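Local coordinates for protein putative methylase (Clostridium difficile, PDB 3LDU) that binds GTP and probably acts as an rRNA guanine methyltransferase, carrying a THUMP domain beside a Rossmann-like methyltransferase domain, at residues G186-T191 with G207-E212; L190-A195 with S339-T344. One frame throughout, in Å; residues are numbered along the deposited sequence.

Along the chain, helix 181-189 comes first; its end, with L187 and I188, serves interaction 1, and the loop after it, with T191 and P192, serves interaction 2. Interaction 1 closes a short loop: the chain leaves the helix, runs through strand 199-201 and returns at helix 208-217, with 15 residues between the two segments. Interaction 2 shares L190 and T191 but has 143 residues between its segments, so the two closures interleave, the long one opening before the short one has closed. The two contacts also touch directly, L187 packing on I343 and I188 on W193. Together they tie helix 181-189 and its exit loop to helix 208-217 and to the central sheet of the methyltransferase domain.

Interaction 1: residues G186-T191 with G207-E212; sequences GLIYLT and GTILIE. With GTP (guanosine-5'-triphosphate), chain B.
I188 and I209 meet through methyl groups: CD1 of I188 lies 3.9 Å from CG2 of I209, the two side chains crossing at a slant. In I188 the CG1 branch stands beside the backbone N (chi1 -53°), and its CD1 end reaches the neighbouring helix. L187 adds a looser touch, its CD2 4.3 Å from CD1 of I209. No hydrogen bond crosses between the segments, so the interface is apolar.

One shell out come the polar bonds. The carbonyl O of I188 accepts twice from T191, from its backbone N and from OG1 at 2.8 Å, the hydroxyl lying in the carbonyl plane on a lone pair. Beside I209, the T208 hydroxyl donates to the gamma-phosphate, OG1 to O2G of GTP at 3.1 Å, at the N-terminal end of helix 208-217, whose dipole would probably favour the phosphate. G207 is the N-cap; at its phi of 92° a CB would press on the carbonyl O of S206, which calls for glycine. E212 forms a salt bridge with R168.

Both isoleucines rest on I306 of strand 304-307, while I209 reaches D201 of strand 199-201: helices 181-189 and 208-217 pack against the parallel strands of the Rossmann-like sheet.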
loop_
_atom_site.group_PDB
_atom_site.type_symbol
_atom_site.label_atom_id
_atom_site.label_comp_id
_atom_site.label_asym_id
_atom_site.label_seq_id
_atom_site.Cartn_x
_atom_site.Cartn_y
_atom_site.Cartn_z
ATOM N N GLY A 186 -6.338 -3.346 -0.207
ATOM C CA GLY A 186 -7.442 -2.438 -0.483
ATOM C C GLY A 186 -8.633 -3.167 -1.094
ATOM O O GLY A 186 -9.779 -2.850 -0.799
ATOM N N LEU A 187 -8.354 -4.136 -1.952
ATOM C CA LEU A 187 -9.424 -4.947 -2.534
ATOM C C LEU A 187 -10.210 -5.654 -1.425
ATOM O O LEU A 187 -11.433 -5.617 -1.413
ATOM C CB LEU A 187 -8.837 -5.965 -3.507
ATOM C CG LEU A 187 -8.801 -5.679 -5.007
ATOM C CD1 LEU A 187 -8.679 -4.197 -5.367
ATOM C CD2 LEU A 187 -7.759 -6.550 -5.722
ATOM N N ILE A 188 -9.503 -6.295 -0.490
ATOM C CA ILE A 188 -10.180 -6.966 0.611
ATOM C C ILE A 188 -11.072 -5.992 1.391
ATOM O O ILE A 188 -12.222 -6.294 1.722
ATOM C CB ILE A 188 -9.198 -7.602 1.610
ATOM C CG1 ILE A 188 -8.197 -8.529 0.903
ATOM C CG2 ILE A 188 -9.974 -8.376 2.687
ATOM C CD1 ILE A 188 -8.858 -9.580 0.039
ATOM N N TYR A 189 -10.505 -4.829 1.706
ATOM C CA TYR A 189 -11.208 -3.803 2.464
ATOM C C TYR A 189 -12.469 -3.289 1.764
ATOM O O TYR A 189 -13.391 -2.780 2.423
ATOM C CB TYR A 189 -10.264 -2.624 2.696
ATOM C CG TYR A 189 -9.244 -2.791 3.802
ATOM C CD1 TYR A 189 -9.513 -3.544 4.943
ATOM C CD2 TYR A 189 -8.027 -2.134 3.730
ATOM C CE1 TYR A 189 -8.554 -3.642 5.972
ATOM C CE2 TYR A 189 -7.085 -2.234 4.735
ATOM C CZ TYR A 189 -7.353 -2.981 5.845
ATOM O OH TYR A 189 -6.391 -3.049 6.828
ATOM N N LEU A 190 -12.490 -3.381 0.433
ATOM C CA LEU A 190 -13.651 -2.946 -0.345
ATOM C C LEU A 190 -14.782 -3.968 -0.327
ATOM O O LEU A 190 -15.859 -3.705 -0.841
ATOM C CB LEU A 190 -13.266 -2.625 -1.793
ATOM C CG LEU A 190 -12.528 -1.303 -1.992
ATOM C CD1 LEU A 190 -11.791 -1.242 -3.325
ATOM C CD2 LEU A 190 -13.488 -0.130 -1.850
ATOM N N THR A 191 -14.538 -5.131 0.269
ATOM C CA THR A 191 -15.566 -6.161 0.379
ATOM C C THR A 191 -16.001 -6.347 1.828
ATOM O O THR A 191 -15.339 -5.867 2.755
ATOM C CB THR A 191 -15.044 -7.526 -0.114
ATOM O OG1 THR A 191 -14.228 -8.117 0.908
ATOM C CG2 THR A 191 -14.262 -7.371 -1.419
ATOM N N GLY A 207 -0.312 -15.714 -4.804
ATOM C CA GLY A 207 -1.098 -15.798 -3.585
ATOM C C GLY A 207 -1.290 -14.520 -2.796
ATOM O O GLY A 207 -1.769 -14.552 -1.665
ATOM N N THR A 208 -0.948 -13.393 -3.412
ATOM C CA THR A 208 -0.906 -12.103 -2.716
ATOM C C THR A 208 -2.249 -11.715 -2.096
ATOM O O THR A 208 -2.306 -11.289 -0.944
ATOM C CB THR A 208 -0.487 -11.000 -3.690
ATOM O OG1 THR A 208 0.802 -11.318 -4.226
ATOM C CG2 THR A 208 -0.404 -9.653 -2.976
ATOM N N ILE A 209 -3.325 -11.861 -2.865
ATOM C CA ILE A 209 -4.636 -11.483 -2.369
ATOM C C ILE A 209 -4.990 -12.287 -1.122
ATOM O O ILE A 209 -5.476 -11.732 -0.143
ATOM C CB ILE A 209 -5.710 -11.641 -3.469
ATOM C CG1 ILE A 209 -5.507 -10.532 -4.506
ATOM C CG2 ILE A 209 -7.120 -11.566 -2.874
ATOM C CD1 ILE A 209 -6.458 -10.621 -5.688
ATOM N N LEU A 210 -4.756 -13.596 -1.166
ATOM C CA LEU A 210 -5.088 -14.455 -0.030
ATOM C C LEU A 210 -4.174 -14.242 1.174
ATOM O O LEU A 210 -4.631 -14.264 2.311
ATOM C CB LEU A 210 -5.063 -15.922 -0.433
ATOM C CG LEU A 210 -6.137 -16.255 -1.459
ATOM C CD1 LEU A 210 -5.950 -17.690 -1.976
ATOM C CD2 LEU A 210 -7.484 -16.052 -0.815
ATOM N N ILE A 211 -2.884 -14.066 0.926
ATOM C CA ILE A 211 -1.972 -13.714 2.021
ATOM C C ILE A 211 -2.421 -12.420 2.717
ATOM O O ILE A 211 -2.503 -12.362 3.949
ATOM C CB ILE A 211 -0.506 -13.656 1.531
ATOM C CG1 ILE A 211 -0.065 -15.054 1.100
ATOM C CG2 ILE A 211 0.427 -13.114 2.627
ATOM C CD1 ILE A 211 1.208 -15.097 0.259
ATOM N N GLU A 212 -2.740 -11.386 1.942
ATOM C CA GLU A 212 -3.242 -10.160 2.553
ATOM C C GLU A 212 -4.533 -10.376 3.329
ATOM O O GLU A 212 -4.704 -9.818 4.426
ATOM C CB GLU A 212 -3.385 -9.027 1.537
ATOM C CG GLU A 212 -2.067 -8.617 0.932
ATOM C CD GLU A 212 -1.185 -7.841 1.923
ATOM O OE1 GLU A 212 -1.712 -6.991 2.671
ATOM O OE2 GLU A 212 0.028 -8.086 1.938
HETATM P PG GTP B . -1.051 -12.330 -7.596
HETATM O O1G GTP B . -2.100 -12.982 -6.721
HETATM O O2G GTP B . -0.651 -11.024 -6.965
HETATM O O3G GTP B . 0.191 -13.186 -7.690
HETATM O O3B GTP B . -1.693 -12.088 -9.063
HETATM P PB GTP B . -1.210 -12.988 -10.315
HETATM O O1B GTP B . -0.195 -12.186 -11.094
HETATM O O2B GTP B . -0.579 -14.273 -9.852
HETATM O O3A GTP B . -2.465 -13.296 -11.287
HETATM P PA GTP B . -2.193 -13.104 -12.873
HETATM O O1A GTP B . -0.876 -13.767 -13.214
HETATM O O2A GTP B . -2.142 -11.639 -13.235
HETATM O "O5'" GTP B . -3.344 -13.878 -13.680
HETATM C "C5'" GTP B . -4.221 -14.643 -12.915
HETATM C "C4'" GTP B . -3.647 -16.050 -12.802
HETATM O "O4'" GTP B . -4.642 -16.898 -13.304
HETATM C "C3'" GTP B . -2.387 -16.363 -13.611
HETATM O "O3'" GTP B . -1.394 -16.796 -12.706
HETATM C "C2'" GTP B . -2.754 -17.515 -14.543
HETATM O "O2'" GTP B . -1.840 -18.593 -14.480
HETATM C "C1'" GTP B . -4.047 -18.001 -13.938
HETATM N N9 GTP B . -5.046 -18.530 -14.875
HETATM C C8 GTP B . -5.281 -18.263 -16.198
HETATM N N7 GTP B . -6.348 -19.017 -16.579
HETATM C C5 GTP B . -6.772 -19.752 -15.519
HETATM C C6 GTP B . -7.801 -20.672 -15.348
HETATM O O6 GTP B . -8.557 -20.976 -16.285
HETATM N N1 GTP B . -7.963 -21.244 -14.104
HETATM C C2 GTP B . -7.130 -20.917 -13.049
HETATM N N2 GTP B . -7.339 -21.483 -11.872
HETATM N N3 GTP B . -6.091 -20.004 -13.211
HETATM C C4 GTP B . -5.948 -19.443 -14.439
#

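Interaction 2: residues L190-A195 with S339-T344; sequences LTPWKA and SYYLIT
T191 sets its CG2 methyl over the face of the Y341 ring, almost on the ring normal (5° off) and 3.7 Å from the centroid, a well-centred CH-pi contact. All six ring carbons are consequently at similar range: T191 CG2 is 3.8 Å from Y341 CG and 4.0 Å from Y341 CZ. The methyl gets there because T191 CG2 points anti to the carbonyl carbon, which turns OG1 the other way, between the backbone N and the carbonyl carbon (chi1 79°). That oxygen accepts from W193 N at 3.1 Å with an N-H...O angle of 163°, an ST turn that fixes the chain after helix 181-189, and it also bonds to I188 O.

Strand 339-344 belongs to the seven-stranded mixed sheet of the Rossmann-like methyltransferase domain, flanked by parallel strand 304-307 and antiparallel strand 368-375. Y341 projects from it toward the turn, and its side chain also touches Q374 and P376.

P192 completes the contact at the phenol end of Y341: its CD approaches OH to 3.3 Å and CZ to 4.0 Å, the pyrrolidine and phenol slanting across each other. The W193 side chain leads away from the strand; its indole meets F304 edge-to-face and its NE1 donates to R197 O.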
loop_
_atom_site.group_PDB
_atom_site.type_symbol
_atom_site.label_atom_id
_atom_site.label_comp_id
_atom_site.label_asym_id
_atom_site.label_seq_id
_atom_site.Cartn_x
_atom_site.Cartn_y
_atom_site.Cartn_z
ATOM N N LEU A 190 -12.490 -3.381 0.433
ATOM C CA LEU A 190 -13.651 -2.946 -0.345
ATOM C C LEU A 190 -14.782 -3.968 -0.327
ATOM O O LEU A 190 -15.859 -3.705 -0.841
ATOM C CB LEU A 190 -13.266 -2.625 -1.793
ATOM C CG LEU A 190 -12.528 -1.303 -1.992
ATOM C CD1 LEU A 190 -11.791 -1.242 -3.325
ATOM C CD2 LEU A 190 -13.488 -0.130 -1.850
ATOM N N THR A 191 -14.538 -5.131 0.269
ATOM C CA THR A 191 -15.566 -6.161 0.379
ATOM C C THR A 191 -16.001 -6.347 1.828
ATOM O O THR A 191 -15.339 -5.867 2.755
ATOM C CB THR A 191 -15.044 -7.526 -0.114
ATOM O OG1 THR A 191 -14.228 -8.117 0.908
ATOM C CG2 THR A 191 -14.262 -7.371 -1.419
ATOM N N PRO A 192 -17.119 -7.051 2.033
ATOM C CA PRO A 192 -17.579 -7.343 3.395
ATOM C C PRO A 192 -16.948 -8.597 3.987
ATOM O O PRO A 192 -17.385 -9.040 5.047
ATOM C CB PRO A 192 -19.089 -7.564 3.221
ATOM C CG PRO A 192 -19.397 -7.255 1.775
ATOM C CD PRO A 192 -18.133 -7.402 1.024
ATOM N N TRP A 193 -15.932 -9.161 3.341
ATOM C CA TRP A 193 -15.355 -10.406 3.840
ATOM C C TRP A 193 -14.795 -10.246 5.248
ATOM O O TRP A 193 -14.162 -9.236 5.567
ATOM C CB TRP A 193 -14.251 -10.937 2.914
ATOM C CG TRP A 193 -13.625 -12.200 3.461
ATOM C CD1 TRP A 193 -14.126 -13.469 3.360
ATOM C CD2 TRP A 193 -12.415 -12.306 4.232
ATOM N NE1 TRP A 193 -13.298 -14.361 4.009
ATOM C CE2 TRP A 193 -12.245 -13.670 4.556
ATOM C CE3 TRP A 193 -11.461 -11.381 4.682
ATOM C CZ2 TRP A 193 -11.154 -14.132 5.292
ATOM C CZ3 TRP A 193 -10.382 -11.842 5.417
ATOM C CH2 TRP A 193 -10.239 -13.202 5.719
ATOM N N LYS A 194 -15.005 -11.265 6.075
ATOM C CA LYS A 194 -14.449 -11.320 7.428
ATOM C C LYS A 194 -13.940 -12.739 7.675
ATOM O O LYS A 194 -14.476 -13.683 7.118
ATOM C CB LYS A 194 -15.532 -10.999 8.465
ATOM C CG LYS A 194 -15.519 -9.570 8.980
ATOM C CD LYS A 194 -16.222 -8.618 8.026
ATOM C CE LYS A 194 -16.238 -7.194 8.579
ATOM N NZ LYS A 194 -17.091 -6.281 7.766
ATOM N N ALA A 195 -12.916 -12.887 8.509
ATOM C CA ALA A 195 -12.406 -14.211 8.870
ATOM C C ALA A 195 -13.540 -15.133 9.317
ATOM O O ALA A 195 -14.383 -14.743 10.121
ATOM C CB ALA A 195 -11.341 -14.087 9.973
ATOM N N SER A 339 -20.771 -13.890 -3.496
ATOM C CA SER A 339 -20.384 -12.537 -3.888
ATOM C C SER A 339 -19.037 -12.673 -4.589
ATOM O O SER A 339 -18.186 -13.416 -4.120
ATOM C CB SER A 339 -20.173 -11.658 -2.648
ATOM O OG SER A 339 -21.382 -11.423 -1.941
ATOM N N TYR A 340 -18.826 -11.968 -5.695
ATOM C CA TYR A 340 -17.534 -12.072 -6.369
ATOM C C TYR A 340 -17.028 -10.703 -6.812
ATOM O O TYR A 340 -17.820 -9.817 -7.144
ATOM C CB TYR A 340 -17.567 -13.076 -7.531
ATOM C CG TYR A 340 -18.919 -13.248 -8.211
ATOM C CD1 TYR A 340 -19.267 -12.478 -9.310
ATOM C CD2 TYR A 340 -19.821 -14.210 -7.775
ATOM C CE1 TYR A 340 -20.489 -12.633 -9.946
ATOM C CE2 TYR A 340 -21.066 -14.372 -8.409
ATOM C CZ TYR A 340 -21.385 -13.577 -9.496
ATOM O OH TYR A 340 -22.605 -13.713 -10.150
ATOM N N TYR A 341 -15.709 -10.548 -6.809
ATOM C CA TYR A 341 -15.067 -9.261 -7.053
ATOM C C TYR A 341 -13.858 -9.525 -7.932
ATOM O O TYR A 341 -13.048 -10.394 -7.621
ATOM C CB TYR A 341 -14.624 -8.649 -5.720
ATOM C CG TYR A 341 -15.769 -8.458 -4.741
ATOM C CD1 TYR A 341 -16.433 -7.238 -4.644
ATOM C CD2 TYR A 341 -16.208 -9.515 -3.932
ATOM C CE1 TYR A 341 -17.488 -7.056 -3.750
ATOM C CE2 TYR A 341 -17.274 -9.344 -3.044
ATOM C CZ TYR A 341 -17.902 -8.111 -2.956
ATOM O OH TYR A 341 -18.966 -7.918 -2.085
ATOM N N LEU A 342 -13.751 -8.812 -9.044
ATOM C CA LEU A 342 -12.682 -9.082 -9.998
ATOM C C LEU A 342 -12.036 -7.786 -10.428
ATOM O O LEU A 342 -12.728 -6.812 -10.741
ATOM C CB LEU A 342 -13.254 -9.776 -11.247
ATOM C CG LEU A 342 -13.858 -11.167 -11.051
ATOM C CD1 LEU A 342 -15.356 -11.031 -10.818
ATOM C CD2 LEU A 342 -13.594 -12.069 -12.253
ATOM N N ILE A 343 -10.710 -7.771 -10.442
ATOM C CA ILE A 343 -9.987 -6.598 -10.919
ATOM C C ILE A 343 -9.368 -6.877 -12.289
ATOM O O ILE A 343 -8.726 -7.909 -12.496
ATOM C CB ILE A 343 -8.907 -6.137 -9.893
ATOM C CG1 ILE A 343 -8.150 -4.933 -10.455
ATOM C CG2 ILE A 343 -7.962 -7.288 -9.521
ATOM C CD1 ILE A 343 -7.333 -4.146 -9.398
ATOM N N THR A 344 -9.613 -5.995 -13.247
ATOM C CA THR A 344 -9.027 -6.154 -14.569
ATOM C C THR A 344 -8.982 -4.831 -15.300
ATOM O O THR A 344 -9.802 -3.948 -15.042
ATOM C CB THR A 344 -9.779 -7.198 -15.437
ATOM O OG1 THR A 344 -9.155 -7.258 -16.725
ATOM C CG2 THR A 344 -11.243 -6.818 -15.608
#